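Endo-beta-1,4-glucanase (cellulase B) (Bacillus halodurans, PDB 4V2X) hydrolyses beta-1,4-linked glucans as a three-module endoglucanase, its catalytic module joined to Ig-like and CBM46 modules and probably acting on xyloglucan and mixed-linkage glucans. Local coordinates at residues 292-297 and 341-346; 369-372 and 376-379. All blocks are in the same frame, centred on the assembly; numbering follows the deposited sequence.

Contact 1: residues 292-297 and 341-346; sequences NSKQEI and FEFLIH
Two neighbouring helices on the outer layer of the TIM barrel meet where Phe343 reaches over to Lys294 and Ile297. The phenyl ring receives the aliphatic part of the lysine on one face: Lys294 CG stands 3.9 Å from the centroid of the Phe343 ring, 17° off the normal, a CH-pi contact displaced toward the rim. Lys294 CB comes to 3.6 Å from Phe343 CZ, and the chain runs on extended past the ring, crossing it at about a right angle. With CG anti to the backbone N (chi1 -176°), the Phe343 ring reaches across to helix 291-309, its CE1-CZ side against Lys294. In this (beta/alpha)8 fold of glycoside hydrolase family 5, helices 291-309 and 334-350 flank strand 315-320, one before it in the chain and one after. They run nearly parallel here, with local axes 10.4 Å apart and 17° between them. Deeper in, Ile297 lies at the edge of the same ring, with its CD1 3.8 Å from Phe343 CD1. The other branch, Ile297 CG2, packs 4.0 Å from Leu344 CD1; both residues are buried, and Leu344 also touches Phe301. Around the phenyl ring, Phe289 makes an edge-to-face contact and the His347 ring also meets it.

Contact 2: residues 369-372 and 376-379; sequences YEWY and LFDM
Trp371 and Phe377 carry this contact, face against face. The aromatic part is an offset stack: the five-membered ring of Trp371 and the phenyl ring of Phe377 have centroids 3.8 Å apart and planes only 9° from parallel. Trp371 NE1 sits over the middle of the phenyl ring, 3.3 Å from Phe377 CG, while Phe377 CD1 lies 3.2 Å from Trp371 CE2. A CH-pi contact extends the overlap back toward the helix, with Phe377 CB 3.7 Å from the centroid of the indole five-membered ring and 12° off its normal. Phe377 CG is anti to the backbone N (chi1 180°), which slides the phenyl ring outward past NE1, with its CD1-CE1 side near CZ2. The polar part belongs to the indole N-H, which is hydrogen-bonded to Glu101 OE1 and so has a partner despite its burial. A leucine in place of Trp371 would probably leave one face of Phe377 without its flat partner and Glu101 without this donor. Trp371 meets Phe364 of partner strand 364-365 edge-to-face, in a hairpin where Tyr369 and Glu370 both face Asn365 as a G1 beta bulge; the stack joins that hairpin to helix 374-385, whose Leu376 and Met379 pack on helix 334-350.

Overall arrangement
Helix 334-350 connects the two contacts, whose centres are about 20 Å apart. In contact 1 it offers Phe343 and Leu344 to helix 291-309; from other positions it meets helix 374-385, which supplies Phe377 to contact 2. The two touch directly where Phe341 CD1 lies 3.7 Å from Leu376 CD1 and Glu342 CG lies 3.7 Å from Met379 SD. A continuous row of packing therefore runs from helix 291-309 through 334-350 and 374-385 to the hairpin containing 369-372. In sequence, both segments of contact 1 come before those of contact 2. Both contacts lie away from the calcium site at Asp216 and Asp217.

Contact 1: residues 292-297 and 341-346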
loop_
_atom_site.group_PDB
_atom_site.type_symbol
_atom_site.label_atom_id
_atom_site.label_comp_id
_atom_site.label_asym_id
_atom_site.label_seq_id
_atom_site.Cartn_x
_atom_site.Cartn_y
_atom_site.Cartn_z
ATOM N N ASN A 292 1.053 14.841 29.900
ATOM C CA ASN A 292 1.564 14.035 28.804
ATOM C C ASN A 292 0.848 12.687 28.683
ATOM O O ASN A 292 0.496 12.278 27.574
ATOM C CB ASN A 292 3.072 13.854 28.912
ATOM C CG ASN A 292 3.823 15.097 28.495
ATOM O OD1 ASN A 292 4.040 15.322 27.309
ATOM N ND2 ASN A 292 4.186 15.929 29.458
ATOM N N SER A 293 0.612 12.015 29.805
ATOM C CA SER A 293 -0.102 10.733 29.778
ATOM C C SER A 293 -1.571 10.930 29.396
ATOM O O SER A 293 -2.133 10.133 28.659
ATOM C CB SER A 293 0.002 10.017 31.121
ATOM O OG SER A 293 1.328 9.568 31.351
ATOM N N LYS A 294 -2.176 12.010 29.880
ATOM C CA LYS A 294 -3.571 12.307 29.568
ATOM C C LYS A 294 -3.733 12.637 28.090
ATOM O O LYS A 294 -4.627 12.114 27.422
ATOM C CB LYS A 294 -4.080 13.472 30.418
ATOM C CG LYS A 294 -4.300 13.107 31.876
ATOM C CD LYS A 294 -4.586 14.324 32.735
ATOM C CE LYS A 294 -4.728 13.933 34.194
ATOM N NZ LYS A 294 -4.753 15.136 35.070
ATOM N N GLN A 295 -2.856 13.496 27.576
ATOM C CA GLN A 295 -2.952 13.912 26.180
ATOM C C GLN A 295 -2.657 12.784 25.211
ATOM O O GLN A 295 -3.254 12.732 24.130
ATOM C CB GLN A 295 -2.041 15.112 25.892
ATOM C CG GLN A 295 -2.592 16.413 26.447
ATOM C CD GLN A 295 -4.011 16.694 25.972
ATOM O OE1 GLN A 295 -4.322 16.547 24.787
ATOM N NE2 GLN A 295 -4.885 17.083 26.899
ATOM N N GLU A 296 -1.749 11.878 25.571
ATOM C CA GLU A 296 -1.487 10.751 24.682
ATOM C C GLU A 296 -2.743 9.900 24.497
ATOM O O GLU A 296 -3.044 9.466 23.384
ATOM C CB GLU A 296 -0.332 9.872 25.158
ATOM C CG GLU A 296 0.047 8.854 24.091
ATOM C CD GLU A 296 1.209 7.970 24.470
ATOM O OE1 GLU A 296 0.960 6.890 25.047
ATOM O OE2 GLU A 296 2.364 8.333 24.157
ATOM N N ILE A 297 -3.452 9.647 25.593
ATOM C CA ILE A 297 -4.694 8.877 25.554
ATOM C C ILE A 297 -5.742 9.562 24.681
ATOM O O ILE A 297 -6.342 8.935 23.805
ATOM C CB ILE A 297 -5.245 8.645 26.983
ATOM C CG1 ILE A 297 -4.391 7.591 27.690
ATOM C CG2 ILE A 297 -6.703 8.198 26.959
ATOM C CD1 ILE A 297 -4.563 7.576 29.198
ATOM N N PHE A 341 -5.976 4.349 35.144
ATOM C CA PHE A 341 -7.035 3.439 34.729
ATOM C C PHE A 341 -8.401 4.119 34.654
ATOM O O PHE A 341 -9.149 3.893 33.712
ATOM C CB PHE A 341 -7.075 2.185 35.610
ATOM C CG PHE A 341 -6.013 1.176 35.260
ATOM C CD1 PHE A 341 -4.732 1.277 35.780
ATOM C CD2 PHE A 341 -6.298 0.123 34.403
ATOM C CE1 PHE A 341 -3.755 0.354 35.452
ATOM C CE2 PHE A 341 -5.327 -0.808 34.071
ATOM C CZ PHE A 341 -4.047 -0.686 34.586
ATOM N N GLU A 342 -8.712 4.963 35.628
ATOM C CA GLU A 342 -9.973 5.711 35.618
ATOM C C GLU A 342 -10.088 6.554 34.344
ATOM O O GLU A 342 -11.114 6.530 33.652
ATOM C CB GLU A 342 -10.068 6.592 36.862
ATOM C CG GLU A 342 -11.460 7.151 37.155
ATOM C CD GLU A 342 -11.842 8.346 36.300
ATOM O OE1 GLU A 342 -10.960 9.170 35.943
ATOM O OE2 GLU A 342 -13.055 8.479 36.007
ATOM N N PHE A 343 -9.023 7.281 34.032
ATOM C CA PHE A 343 -9.018 8.213 32.901
ATOM C C PHE A 343 -9.063 7.456 31.582
ATOM O O PHE A 343 -9.856 7.782 30.696
ATOM C CB PHE A 343 -7.768 9.094 32.992
ATOM C CG PHE A 343 -7.682 10.172 31.949
ATOM C CD1 PHE A 343 -7.110 9.917 30.710
ATOM C CD2 PHE A 343 -8.106 11.462 32.236
ATOM C CE1 PHE A 343 -6.999 10.920 29.758
ATOM C CE2 PHE A 343 -7.991 12.465 31.292
ATOM C CZ PHE A 343 -7.445 12.192 30.053
ATOM N N LEU A 344 -8.230 6.426 31.461
ATOM C CA LEU A 344 -8.200 5.624 30.246
ATOM C C LEU A 344 -9.576 5.029 29.954
ATOM O O LEU A 344 -10.113 5.182 28.846
ATOM C CB LEU A 344 -7.173 4.502 30.368
ATOM C CG LEU A 344 -7.121 3.541 29.180
ATOM C CD1 LEU A 344 -6.806 4.266 27.873
ATOM C CD2 LEU A 344 -6.126 2.427 29.438
ATOM N N ILE A 345 -10.152 4.355 30.946
ATOM C CA ILE A 345 -11.402 3.638 30.711
ATOM C C ILE A 345 -12.539 4.611 30.411
ATOM O O ILE A 345 -13.385 4.323 29.565
ATOM C CB ILE A 345 -11.740 2.656 31.858
ATOM C CG1 ILE A 345 -10.701 1.530 31.872
ATOM C CG2 ILE A 345 -13.141 2.077 31.681
ATOM C CD1 ILE A 345 -10.713 0.676 33.127
ATOM N N HIS A 346 -12.540 5.776 31.055
ATOM C CA HIS A 346 -13.528 6.794 30.723
ATOM C C HIS A 346 -13.425 7.152 29.247
ATOM O O HIS A 346 -14.433 7.209 28.535
ATOM C CB HIS A 346 -13.337 8.053 31.566
ATOM C CG HIS A 346 -14.058 9.249 31.025
ATOM N ND1 HIS A 346 -15.432 9.309 30.936
ATOM C CD2 HIS A 346 -13.596 10.422 30.531
ATOM C CE1 HIS A 346 -15.786 10.467 30.410
ATOM N NE2 HIS A 346 -14.693 11.161 30.159
#

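Contact 2: residues 369-372 and 376-379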
loop_
_atom_site.group_PDB
_atom_site.type_symbol
_atom_site.label_atom_id
_atom_site.label_comp_id
_atom_site.label_asym_id
_atom_site.label_seq_id
_atom_site.Cartn_x
_atom_site.Cartn_y
_atom_site.Cartn_z
ATOM N N TYR A 369 -8.271 -17.191 43.286
ATOM C CA TYR A 369 -9.376 -16.558 42.560
ATOM C C TYR A 369 -9.859 -15.277 43.250
ATOM O O TYR A 369 -11.032 -15.120 43.590
ATOM C CB TYR A 369 -10.528 -17.552 42.339
ATOM C CG TYR A 369 -10.078 -18.872 41.735
ATOM C CD1 TYR A 369 -9.530 -18.924 40.459
ATOM C CD2 TYR A 369 -10.209 -20.068 42.437
ATOM C CE1 TYR A 369 -9.110 -20.122 39.907
ATOM C CE2 TYR A 369 -9.795 -21.273 41.889
ATOM C CZ TYR A 369 -9.248 -21.297 40.622
ATOM O OH TYR A 369 -8.829 -22.487 40.057
ATOM N N GLU A 370 -8.921 -14.371 43.484
ATOM C CA GLU A 370 -9.243 -13.051 43.984
ATOM C C GLU A 370 -8.235 -12.076 43.415
ATOM O O GLU A 370 -7.187 -12.490 42.935
ATOM C CB GLU A 370 -9.192 -13.014 45.511
ATOM C CG GLU A 370 -7.830 -13.348 46.099
ATOM C CD GLU A 370 -7.683 -12.914 47.550
ATOM O OE1 GLU A 370 -8.698 -12.573 48.184
ATOM O OE2 GLU A 370 -6.538 -12.906 48.053
ATOM N N TRP A 371 -8.543 -10.785 43.485
ATOM C CA TRP A 371 -7.629 -9.759 42.974
ATOM C C TRP A 371 -6.497 -9.505 43.962
ATOM O O TRP A 371 -6.746 -9.320 45.165
ATOM C CB TRP A 371 -8.390 -8.472 42.633
ATOM C CG TRP A 371 -9.435 -8.717 41.589
ATOM C CD1 TRP A 371 -10.764 -8.938 41.800
ATOM C CD2 TRP A 371 -9.229 -8.837 40.173
ATOM N NE1 TRP A 371 -11.400 -9.174 40.605
ATOM C CE2 TRP A 371 -10.483 -9.120 39.592
ATOM C CE3 TRP A 371 -8.110 -8.721 39.337
ATOM C CZ2 TRP A 371 -10.652 -9.282 38.223
ATOM C CZ3 TRP A 371 -8.281 -8.883 37.975
ATOM C CH2 TRP A 371 -9.544 -9.160 37.432
ATOM N N TYR A 372 -5.255 -9.506 43.464
ATOM C CA TYR A 372 -4.114 -9.131 44.299
ATOM C C TYR A 372 -4.305 -7.710 44.808
ATOM O O TYR A 372 -3.983 -7.418 45.961
ATOM C CB TYR A 372 -2.784 -9.212 43.551
ATOM C CG TYR A 372 -2.278 -10.612 43.301
ATOM C CD1 TYR A 372 -1.668 -11.351 44.315
ATOM C CD2 TYR A 372 -2.386 -11.191 42.046
ATOM C CE1 TYR A 372 -1.194 -12.634 44.079
ATOM C CE2 TYR A 372 -1.915 -12.464 41.802
ATOM C CZ TYR A 372 -1.325 -13.184 42.816
ATOM O OH TYR A 372 -0.880 -14.459 42.544
ATOM N N LEU A 376 -7.382 -1.601 42.737
ATOM C CA LEU A 376 -7.298 -1.468 41.289
ATOM C C LEU A 376 -8.530 -2.060 40.628
ATOM O O LEU A 376 -9.113 -1.438 39.731
ATOM C CB LEU A 376 -6.036 -2.133 40.742
ATOM C CG LEU A 376 -5.878 -2.091 39.219
ATOM C CD1 LEU A 376 -5.803 -0.652 38.716
ATOM C CD2 LEU A 376 -4.646 -2.890 38.818
ATOM N N PHE A 377 -8.928 -3.263 41.040
ATOM C CA PHE A 377 -10.111 -3.859 40.452
ATOM C C PHE A 377 -11.352 -3.009 40.688
ATOM O O PHE A 377 -12.138 -2.798 39.766
ATOM C CB PHE A 377 -10.386 -5.278 40.930
ATOM C CG PHE A 377 -11.613 -5.852 40.304
ATOM C CD1 PHE A 377 -11.614 -6.180 38.952
ATOM C CD2 PHE A 377 -12.795 -5.971 41.021
ATOM C CE1 PHE A 377 -12.757 -6.653 38.341
ATOM C CE2 PHE A 377 -13.941 -6.450 40.415
ATOM C CZ PHE A 377 -13.922 -6.795 39.075
ATOM N N ASP A 378 -11.534 -2.529 41.920
ATOM C CA ASP A 378 -12.687 -1.701 42.253
ATOM C C ASP A 378 -12.748 -0.464 41.357
ATOM O O ASP A 378 -13.826 -0.057 40.939
ATOM C CB ASP A 378 -12.665 -1.276 43.726
ATOM C CG ASP A 378 -13.029 -2.415 44.680
ATOM O OD1 ASP A 378 -13.432 -3.505 44.227
ATOM O OD2 ASP A 378 -12.912 -2.199 45.897
ATOM N N MET A 379 -11.591 0.109 41.050
ATOM C CA MET A 379 -11.534 1.282 40.186
ATOM C C MET A 379 -11.918 0.895 38.764
ATOM O O MET A 379 -12.686 1.603 38.117
ATOM C CB MET A 379 -10.150 1.922 40.216
ATOM C CG MET A 379 -10.030 3.168 39.344
ATOM S SD MET A 379 -11.226 4.462 39.751
ATOM C CE MET A 379 -10.275 5.429 40.924
#